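Local coordinates for protein beta2-microglobulin (Anolis carolinensis, PDB 7CPO) that forms the light chain of the MHC class I molecule, probably supporting the antigen-presenting heavy chain through its single immunoglobulin C1-set domain, at residues T1-P5 / S29-I35; T22-Y26 / F78-V82; M46-S52 / R64-V70. All coordinates share one frame; numbering follows the deposited sequence.

Contact 1 (T1-P5 / S29-I35); sequences TQKAP and SFHPPKI
K3 meets the corner of the chain at S29 through its CB, 3.5 Å from S29 O, before the rest of its extended side chain runs past H31. At F30 the contact turns apolar: P5 CD lies 3.9 Å from F30 CB, the two side chains crossing at about a right angle. The chi1 of 58° sets F30 CG between the backbone N and the carbonyl carbon, and the ring heads away from residues 1-5. H31 makes the single antiparallel bridge, a hydrogen-bonded pair with K3. K3 N to H31 O is 3.1 Å, and the return bond from H31 N to K3 O is also 3.1 Å. The peptide bond before P32 is cis, a familiar feature of beta2-microglobulin, and the chain curls back until I35 CD1 sits over the centre of the F30 ring and 4.0 Å from P5 CB. The N-terminal arm is thus paired with the connection between strands 21-30 and 36-41. F62 of strand 62-70 meets the H31 ring, and G121 of the MHC class I heavy chain packs on H31.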
loop_
_atom_site.group_PDB
_atom_site.type_symbol
_atom_site.label_atom_id
_atom_site.label_comp_id
_atom_site.label_asym_id
_atom_site.label_seq_id
_atom_site.Cartn_x
_atom_site.Cartn_y
_atom_site.Cartn_z
ATOM N N THR B 1 -3.906 -14.035 -13.357
ATOM C CA THR B 1 -3.489 -12.683 -13.712
ATOM C C THR B 1 -4.548 -11.649 -13.357
ATOM O O THR B 1 -4.218 -10.537 -12.943
ATOM C CB THR B 1 -3.165 -12.565 -15.206
ATOM O OG1 THR B 1 -2.349 -13.675 -15.610
ATOM C CG2 THR B 1 -2.424 -11.265 -15.478
ATOM N N GLN B 2 -5.815 -11.999 -13.557
ATOM C CA GLN B 2 -6.901 -11.274 -12.913
ATOM C C GLN B 2 -6.995 -11.734 -11.472
ATOM O O GLN B 2 -6.893 -12.928 -11.184
ATOM C CB GLN B 2 -8.230 -11.520 -13.619
ATOM C CG GLN B 2 -8.357 -10.838 -14.957
ATOM C CD GLN B 2 -9.794 -10.480 -15.266
ATOM O OE1 GLN B 2 -10.094 -9.339 -15.631
ATOM N NE2 GLN B 2 -10.695 -11.449 -15.110
ATOM N N LYS B 3 -7.150 -10.783 -10.560
ATOM C CA LYS B 3 -7.188 -11.093 -9.141
ATOM C C LYS B 3 -8.274 -10.266 -8.476
ATOM O O LYS B 3 -8.419 -9.073 -8.751
ATOM C CB LYS B 3 -5.826 -10.840 -8.484
ATOM C CG LYS B 3 -4.742 -11.783 -8.982
ATOM C CD LYS B 3 -3.347 -11.203 -8.814
ATOM C CE LYS B 3 -2.297 -12.009 -9.562
ATOM N NZ LYS B 3 -0.968 -11.928 -8.890
ATOM N N ALA B 4 -9.035 -10.907 -7.621
ATOM C CA ALA B 4 -10.166 -10.256 -6.996
ATOM C C ALA B 4 -9.713 -9.477 -5.767
ATOM O O ALA B 4 -8.715 -9.824 -5.137
ATOM C CB ALA B 4 -11.221 -11.284 -6.598
ATOM N N PRO B 5 -10.420 -8.409 -5.419
ATOM C CA PRO B 5 -10.036 -7.632 -4.237
ATOM C C PRO B 5 -10.313 -8.362 -2.928
ATOM O O PRO B 5 -11.354 -8.994 -2.754
ATOM C CB PRO B 5 -10.894 -6.363 -4.359
ATOM C CG PRO B 5 -11.973 -6.699 -5.313
ATOM C CD PRO B 5 -11.365 -7.671 -6.273
ATOM N N SER B 29 -4.764 -6.490 -3.124
ATOM C CA SER B 29 -4.495 -7.780 -3.745
ATOM C C SER B 29 -5.258 -7.992 -5.051
ATOM O O SER B 29 -5.423 -9.129 -5.484
ATOM C CB SER B 29 -4.781 -8.921 -2.762
ATOM O OG SER B 29 -4.032 -8.732 -1.572
ATOM N N PHE B 30 -5.696 -6.930 -5.728
ATOM C CA PHE B 30 -6.477 -7.069 -6.955
ATOM C C PHE B 30 -5.681 -6.611 -8.174
ATOM O O PHE B 30 -4.654 -5.936 -8.078
ATOM C CB PHE B 30 -7.800 -6.291 -6.869
ATOM C CG PHE B 30 -7.631 -4.808 -6.599
ATOM C CD1 PHE B 30 -7.585 -3.897 -7.648
ATOM C CD2 PHE B 30 -7.521 -4.330 -5.295
ATOM C CE1 PHE B 30 -7.428 -2.538 -7.403
ATOM C CE2 PHE B 30 -7.361 -2.975 -5.043
ATOM C CZ PHE B 30 -7.319 -2.080 -6.099
ATOM N N HIS B 31 -6.196 -6.987 -9.336
ATOM C CA HIS B 31 -5.601 -6.656 -10.614
ATOM C C HIS B 31 -6.630 -6.901 -11.708
ATOM O O HIS B 31 -7.365 -7.892 -11.638
ATOM C CB HIS B 31 -4.352 -7.505 -10.851
ATOM C CG HIS B 31 -3.399 -6.891 -11.822
ATOM N ND1 HIS B 31 -3.653 -6.840 -13.178
ATOM C CD2 HIS B 31 -2.203 -6.281 -11.634
ATOM C CE1 HIS B 31 -2.653 -6.224 -13.783
ATOM N NE2 HIS B 31 -1.763 -5.874 -12.870
ATOM N N PRO B 32 -6.741 -6.029 -12.728
ATOM C CA PRO B 32 -6.110 -4.730 -13.015
ATOM C C PRO B 32 -6.538 -3.659 -11.996
ATOM O O PRO B 32 -7.364 -3.958 -11.141
ATOM C CB PRO B 32 -6.623 -4.408 -14.421
ATOM C CG PRO B 32 -7.938 -5.093 -14.484
ATOM C CD PRO B 32 -7.712 -6.392 -13.776
ATOM N N PRO B 33 -5.974 -2.447 -12.070
ATOM C CA PRO B 33 -6.211 -1.468 -10.994
ATOM C C PRO B 33 -7.560 -0.764 -11.038
ATOM O O PRO B 33 -7.941 -0.142 -10.038
ATOM C CB PRO B 33 -5.071 -0.461 -11.186
ATOM C CG PRO B 33 -4.748 -0.560 -12.654
ATOM C CD PRO B 33 -4.907 -2.001 -12.989
ATOM N N LYS B 34 -8.273 -0.809 -12.152
ATOM C CA LYS B 34 -9.585 -0.188 -12.216
ATOM C C LYS B 34 -10.516 -0.819 -11.190
ATOM O O LYS B 34 -10.774 -2.029 -11.221
ATOM C CB LYS B 34 -10.157 -0.323 -13.626
ATOM C CG LYS B 34 -11.633 0.006 -13.726
ATOM C CD LYS B 34 -12.057 0.330 -15.156
ATOM C CE LYS B 34 -11.659 -0.721 -16.183
ATOM N NZ LYS B 34 -12.403 -0.486 -17.461
ATOM N N ILE B 35 -11.007 0.001 -10.266
ATOM C CA ILE B 35 -11.881 -0.480 -9.206
ATOM C C ILE B 35 -12.726 0.695 -8.735
ATOM O O ILE B 35 -12.264 1.839 -8.697
ATOM C CB ILE B 35 -11.066 -1.112 -8.051
ATOM C CG1 ILE B 35 -11.947 -2.018 -7.178
ATOM C CG2 ILE B 35 -10.383 -0.033 -7.216
ATOM C CD1 ILE B 35 -11.167 -2.813 -6.111
#

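Contact 2 (T22-Y26 / F78-V82); sequences TFHCY and FACKV
C25 and C80 face each other from two strands that run in nearly the same direction, their segment axes 28° apart and 7.8 Å from each other at closest approach. This is the central disulfide of the immunoglobulin fold: strand 22-26 belongs to one sheet of the C1-set sandwich and strand 78-82 to the other, and the link between them is carried by side chains, without backbone pairing. Both cysteines hold SG anti to their own backbone N, and the two sulfur atoms meet midway at 2.0 Å. The torsion about the C25 SG-C80 SG bond is -63°, a left-handed turn, and it brings C25 CB to 3.6 Å from C80 CB.

Two residues earlier on each strand the contact passes to F23 and F78. F78 CB comes over one face of the F23 ring, 3.9 Å from its centroid and 17° off the normal, a CH-pi contact set toward the rim. The two side chains slide past each other in opposite directions, and the rings, 5.6 Å apart between centroids, meet obliquely. The F78 ring leads away to F11 of strand 6-11, which it meets edge-to-face. All six touching residues are buried.

On the other side of strand 22-26, H24 points away from the disulfide, and its NE2 is hydrogen-bonded to S239 N of the MHC class I heavy chain. One strand therefore serves the core with F23 and C25 and the subunit interface with H24. Toward the C-terminal end of strand 78-82, V82 CG2 approaches C25 SG at 4.3 Å. A79 O lies at the edge of the F23 ring, near its plane, 3.4 Å from F23 CE2.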
loop_
_atom_site.group_PDB
_atom_site.type_symbol
_atom_site.label_atom_id
_atom_site.label_comp_id
_atom_site.label_asym_id
_atom_site.label_seq_id
_atom_site.Cartn_x
_atom_site.Cartn_y
_atom_site.Cartn_z
ATOM N N THR B 22 -14.047 8.092 11.656
ATOM C CA THR B 22 -13.762 7.977 10.234
ATOM C C THR B 22 -14.075 6.563 9.796
ATOM O O THR B 22 -13.609 5.599 10.411
ATOM C CB THR B 22 -12.310 8.319 9.917
ATOM O OG1 THR B 22 -12.014 9.611 10.439
ATOM C CG2 THR B 22 -12.071 8.305 8.409
ATOM N N PHE B 23 -14.872 6.451 8.748
ATOM C CA PHE B 23 -15.241 5.175 8.165
ATOM C C PHE B 23 -14.314 4.907 6.991
ATOM O O PHE B 23 -14.153 5.773 6.129
ATOM C CB PHE B 23 -16.699 5.222 7.701
ATOM C CG PHE B 23 -17.182 3.955 7.059
ATOM C CD1 PHE B 23 -17.085 2.739 7.725
ATOM C CD2 PHE B 23 -17.761 3.987 5.801
ATOM C CE1 PHE B 23 -17.544 1.576 7.136
ATOM C CE2 PHE B 23 -18.222 2.826 5.203
ATOM C CZ PHE B 23 -18.115 1.619 5.874
ATOM N N HIS B 24 -13.716 3.718 6.952
ATOM C CA HIS B 24 -12.774 3.342 5.903
ATOM C C HIS B 24 -13.254 2.112 5.158
ATOM O O HIS B 24 -13.818 1.193 5.754
ATOM C CB HIS B 24 -11.379 3.019 6.453
ATOM C CG HIS B 24 -10.805 4.068 7.354
ATOM N ND1 HIS B 24 -11.213 4.228 8.664
ATOM C CD2 HIS B 24 -9.816 4.975 7.150
ATOM C CE1 HIS B 24 -10.512 5.204 9.222
ATOM N NE2 HIS B 24 -9.658 5.675 8.326
ATOM N N CYS B 25 -12.980 2.079 3.859
ATOM C CA CYS B 25 -13.068 0.861 3.068
ATOM C C CYS B 25 -11.753 0.672 2.315
ATOM O O CYS B 25 -11.285 1.584 1.623
ATOM C CB CYS B 25 -14.261 0.904 2.110
ATOM S SG CYS B 25 -14.399 -0.597 1.089
ATOM N N TYR B 26 -11.156 -0.508 2.453
ATOM C CA TYR B 26 -9.804 -0.765 1.973
ATOM C C TYR B 26 -9.789 -2.033 1.134
ATOM O O TYR B 26 -10.285 -3.077 1.566
ATOM C CB TYR B 26 -8.832 -0.881 3.144
ATOM C CG TYR B 26 -7.418 -1.176 2.734
ATOM C CD1 TYR B 26 -6.666 -0.247 2.025
ATOM C CD2 TYR B 26 -6.826 -2.391 3.055
ATOM C CE1 TYR B 26 -5.360 -0.525 1.651
ATOM C CE2 TYR B 26 -5.534 -2.674 2.682
ATOM C CZ TYR B 26 -4.805 -1.739 1.977
ATOM O OH TYR B 26 -3.511 -2.022 1.604
ATOM N N PHE B 78 -23.445 1.214 8.115
ATOM C CA PHE B 78 -22.351 1.596 7.232
ATOM C C PHE B 78 -21.851 0.396 6.440
ATOM O O PHE B 78 -21.683 -0.700 6.989
ATOM C CB PHE B 78 -21.206 2.194 8.032
ATOM C CG PHE B 78 -21.597 3.410 8.806
ATOM C CD1 PHE B 78 -21.626 4.649 8.197
ATOM C CD2 PHE B 78 -21.961 3.308 10.141
ATOM C CE1 PHE B 78 -21.991 5.766 8.901
ATOM C CE2 PHE B 78 -22.320 4.425 10.857
ATOM C CZ PHE B 78 -22.336 5.659 10.236
ATOM N N ALA B 79 -21.590 0.615 5.154
ATOM C CA ALA B 79 -21.157 -0.467 4.286
ATOM C C ALA B 79 -20.349 0.095 3.121
ATOM O O ALA B 79 -20.205 1.311 2.953
ATOM C CB ALA B 79 -22.352 -1.292 3.793
ATOM N N CYS B 80 -19.818 -0.821 2.315
ATOM C CA CYS B 80 -18.917 -0.464 1.238
ATOM C C CYS B 80 -19.259 -1.315 0.024
ATOM O O CYS B 80 -19.354 -2.537 0.126
ATOM C CB CYS B 80 -17.451 -0.667 1.664
ATOM S SG CYS B 80 -16.283 -0.561 0.291
ATOM N N LYS B 81 -19.453 -0.670 -1.115
ATOM C CA LYS B 81 -19.776 -1.351 -2.358
ATOM C C LYS B 81 -18.544 -1.342 -3.254
ATOM O O LYS B 81 -18.077 -0.272 -3.665
ATOM C CB LYS B 81 -20.961 -0.672 -3.042
ATOM C CG LYS B 81 -21.439 -1.325 -4.326
ATOM C CD LYS B 81 -22.502 -0.441 -4.976
ATOM C CE LYS B 81 -22.636 -0.701 -6.469
ATOM N NZ LYS B 81 -23.675 0.186 -7.090
ATOM N N VAL B 82 -18.027 -2.530 -3.560
ATOM C CA VAL B 82 -16.835 -2.709 -4.386
ATOM C C VAL B 82 -17.251 -3.323 -5.718
ATOM O O VAL B 82 -17.885 -4.385 -5.746
ATOM C CB VAL B 82 -15.799 -3.607 -3.686
ATOM C CG1 VAL B 82 -14.602 -3.867 -4.610
ATOM C CG2 VAL B 82 -15.367 -2.999 -2.354
#

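Contact 3 (M46-S52 / R64-V70); sequences MENVQQS and RLVYAKV
Q50 and Y67 form the hydrogen-bonded pair at the heart of this antiparallel hairpin, whose two short strand axes make an angle of 154°. Q50 N reaches Y67 O at 2.7 Å, and Y67 N returns to Q50 O at 2.8 Å. Their side chains repeat the pairing on one face of the sheet, where Q50 CB lies over the Y67 ring, 3.8 Å from its centroid. Y67 places its CG between the backbone N and the carbonyl carbon (chi1 61°), which brings the ring under its neighbour.

S52 is gripped by three further bonds. S52 N bonds to L65 O at 2.9 Å. S52 OG accepts L65 N at 3.2 Å. S52 O takes R64 NH1 at 2.7 Å, in both the carbonyl and the guanidinium planes, which probably fixes the rotation of the guanidinium at the end of the bent arginine side chain.

The side chain of Q51 adds no hydrogen bond across the contact, its NE2 only resting over one face of the R64 guanidinium. E47 and N48 are exposed in the assembly, though they touch a crystal neighbour, and they meet residues 64-70 only lightly. M46, ahead of them, folds back so that its CE packs 3.6 Å from V70 CG2.

On the face opposite Q50 and Y67, V49 CG1 meets V66 CG1 at 3.6 Å. V66 and A68 go on from there to L39 of strand 36-41 in the facing sheet, while strand 21-30 flanks residues 64-70 on their other edge and P237 and S239 of the MHC class I heavy chain pack on L65 and Y67.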
loop_
_atom_site.group_PDB
_atom_site.type_symbol
_atom_site.label_atom_id
_atom_site.label_comp_id
_atom_site.label_asym_id
_atom_site.label_seq_id
_atom_site.Cartn_x
_atom_site.Cartn_y
_atom_site.Cartn_z
ATOM N N MET B 46 -22.284 8.037 0.648
ATOM C CA MET B 46 -21.908 9.120 1.550
ATOM C C MET B 46 -21.368 10.307 0.760
ATOM O O MET B 46 -20.904 10.165 -0.373
ATOM C CB MET B 46 -20.851 8.636 2.550
ATOM C CG MET B 46 -21.273 7.402 3.356
ATOM S SD MET B 46 -20.088 6.872 4.614
ATOM C CE MET B 46 -20.191 8.217 5.796
ATOM N N GLU B 47 -21.451 11.495 1.349
ATOM C CA GLU B 47 -20.815 12.642 0.724
ATOM C C GLU B 47 -19.431 12.843 1.351
ATOM O O GLU B 47 -19.063 12.179 2.323
ATOM C CB GLU B 47 -21.675 13.901 0.875
ATOM C CG GLU B 47 -23.080 13.886 0.235
ATOM C CD GLU B 47 -24.119 14.590 1.114
ATOM O OE1 GLU B 47 -23.754 15.602 1.750
ATOM O OE2 GLU B 47 -25.295 14.150 1.170
ATOM N N ASN B 48 -18.639 13.756 0.787
ATOM C CA ASN B 48 -17.389 14.201 1.402
ATOM C C ASN B 48 -16.404 13.052 1.571
ATOM O O ASN B 48 -15.774 12.874 2.618
ATOM C CB ASN B 48 -17.673 14.868 2.740
ATOM C CG ASN B 48 -18.313 16.222 2.578
ATOM O OD1 ASN B 48 -18.733 16.831 3.542
ATOM N ND2 ASN B 48 -18.385 16.705 1.335
ATOM N N VAL B 49 -16.275 12.299 0.553
ATOM C CA VAL B 49 -15.509 11.070 0.546
ATOM C C VAL B 49 -14.107 11.349 0.018
ATOM O O VAL B 49 -13.926 12.127 -0.926
ATOM C CB VAL B 49 -16.243 10.027 -0.312
ATOM C CG1 VAL B 49 -15.433 8.764 -0.420
ATOM C CG2 VAL B 49 -17.634 9.765 0.271
ATOM N N GLN B 50 -13.105 10.704 0.612
ATOM C CA GLN B 50 -11.722 10.840 0.182
ATOM C C GLN B 50 -11.171 9.492 -0.251
ATOM O O GLN B 50 -11.614 8.446 0.233
ATOM C CB GLN B 50 -10.861 11.383 1.302
ATOM C CG GLN B 50 -11.393 12.661 1.869
ATOM C CD GLN B 50 -10.401 13.773 1.734
ATOM O OE1 GLN B 50 -9.593 14.005 2.633
ATOM N NE2 GLN B 50 -10.429 14.461 0.596
ATOM N N GLN B 51 -10.177 9.519 -1.144
ATOM C CA GLN B 51 -9.512 8.296 -1.586
ATOM C C GLN B 51 -8.015 8.511 -1.795
ATOM O O GLN B 51 -7.589 9.504 -2.392
ATOM C CB GLN B 51 -10.154 7.760 -2.865
ATOM C CG GLN B 51 -9.687 8.382 -4.154
ATOM C CD GLN B 51 -10.156 7.584 -5.341
ATOM O OE1 GLN B 51 -11.173 6.889 -5.261
ATOM N NE2 GLN B 51 -9.420 7.664 -6.452
ATOM N N SER B 52 -7.225 7.564 -1.302
ATOM C CA SER B 52 -5.778 7.607 -1.423
ATOM C C SER B 52 -5.348 7.403 -2.868
ATOM O O SER B 52 -6.099 6.896 -3.708
ATOM C CB SER B 52 -5.134 6.518 -0.561
ATOM O OG SER B 52 -5.339 5.259 -1.187
ATOM N N ARG B 64 -6.007 0.411 -2.472
ATOM C CA ARG B 64 -6.798 1.634 -2.541
ATOM C C ARG B 64 -7.583 1.798 -1.249
ATOM O O ARG B 64 -8.268 0.866 -0.809
ATOM C CB ARG B 64 -7.753 1.605 -3.739
ATOM C CG ARG B 64 -8.688 2.814 -3.828
ATOM C CD ARG B 64 -7.979 4.013 -4.434
ATOM N NE ARG B 64 -7.805 3.854 -5.874
ATOM C CZ ARG B 64 -7.170 4.725 -6.647
ATOM N NH1 ARG B 64 -6.644 5.821 -6.119
ATOM N NH2 ARG B 64 -7.071 4.502 -7.951
ATOM N N LEU B 65 -7.498 2.985 -0.660
ATOM C CA LEU B 65 -8.202 3.319 0.566
ATOM C C LEU B 65 -9.220 4.415 0.278
ATOM O O LEU B 65 -8.933 5.363 -0.459
ATOM C CB LEU B 65 -7.229 3.774 1.653
ATOM C CG LEU B 65 -7.895 4.212 2.958
ATOM C CD1 LEU B 65 -8.517 3.022 3.722
ATOM C CD2 LEU B 65 -6.884 4.947 3.802
ATOM N N VAL B 66 -10.416 4.264 0.848
ATOM C CA VAL B 66 -11.539 5.170 0.640
ATOM C C VAL B 66 -12.151 5.448 1.998
ATOM O O VAL B 66 -12.406 4.515 2.768
ATOM C CB VAL B 66 -12.588 4.565 -0.312
ATOM C CG1 VAL B 66 -13.707 5.558 -0.565
ATOM C CG2 VAL B 66 -11.933 4.149 -1.641
ATOM N N TYR B 67 -12.369 6.719 2.314
ATOM C CA TYR B 67 -12.819 7.022 3.663
ATOM C C TYR B 67 -13.590 8.335 3.690
ATOM O O TYR B 67 -13.566 9.123 2.739
ATOM C CB TYR B 67 -11.642 7.049 4.648
ATOM C CG TYR B 67 -10.593 8.085 4.328
ATOM C CD1 TYR B 67 -10.628 9.344 4.914
ATOM C CD2 TYR B 67 -9.563 7.806 3.446
ATOM C CE1 TYR B 67 -9.671 10.307 4.614
ATOM C CE2 TYR B 67 -8.592 8.763 3.143
ATOM C CZ TYR B 67 -8.652 10.008 3.731
ATOM O OH TYR B 67 -7.691 10.952 3.429
ATOM N N ALA B 68 -14.288 8.551 4.808
ATOM C CA ALA B 68 -15.135 9.719 5.005
ATOM C C ALA B 68 -15.385 9.897 6.489
ATOM O O ALA B 68 -15.507 8.918 7.224
ATOM C CB ALA B 68 -16.469 9.594 4.265
ATOM N N LYS B 69 -15.422 11.151 6.924
ATOM C CA LYS B 69 -15.789 11.449 8.295
ATOM C C LYS B 69 -17.284 11.208 8.477
ATOM O O LYS B 69 -18.077 11.342 7.540
ATOM C CB LYS B 69 -15.422 12.890 8.655
ATOM C CG LYS B 69 -13.930 13.110 8.955
ATOM C CD LYS B 69 -13.682 14.419 9.725
ATOM C CE LYS B 69 -14.125 15.657 8.924
ATOM N NZ LYS B 69 -12.981 16.486 8.413
ATOM N N VAL B 70 -17.662 10.814 9.692
ATOM C CA VAL B 70 -19.044 10.459 9.983
ATOM C C VAL B 70 -19.232 10.493 11.490
ATOM O O VAL B 70 -18.268 10.388 12.252
ATOM C CB VAL B 70 -19.404 9.073 9.389
ATOM C CG1 VAL B 70 -18.874 7.952 10.273
ATOM C CG2 VAL B 70 -20.905 8.966 9.215
#

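How the contacts relate
Contacts 2 and 3 are close neighbours, their centres 8 Å apart, and contact 3 is nested in the chain loop that contact 2 closes. Strand 22-26 joins them: C25 N to V66 O at 2.7 Å and F23 N to A68 O at 3.0 Å are probable hydrogen bonds, which tie the disulfide-bearing strand to the hairpin. Contact 1 lies at the far end of the sandwich, about 18 Å from contact 2 and 20 Å from contact 3 between centres. It still reaches contact 2 through packing of I35 CD1 on V82 CG1 at 3.9 Å. All three contacts include residues that meet the MHC class I heavy chain.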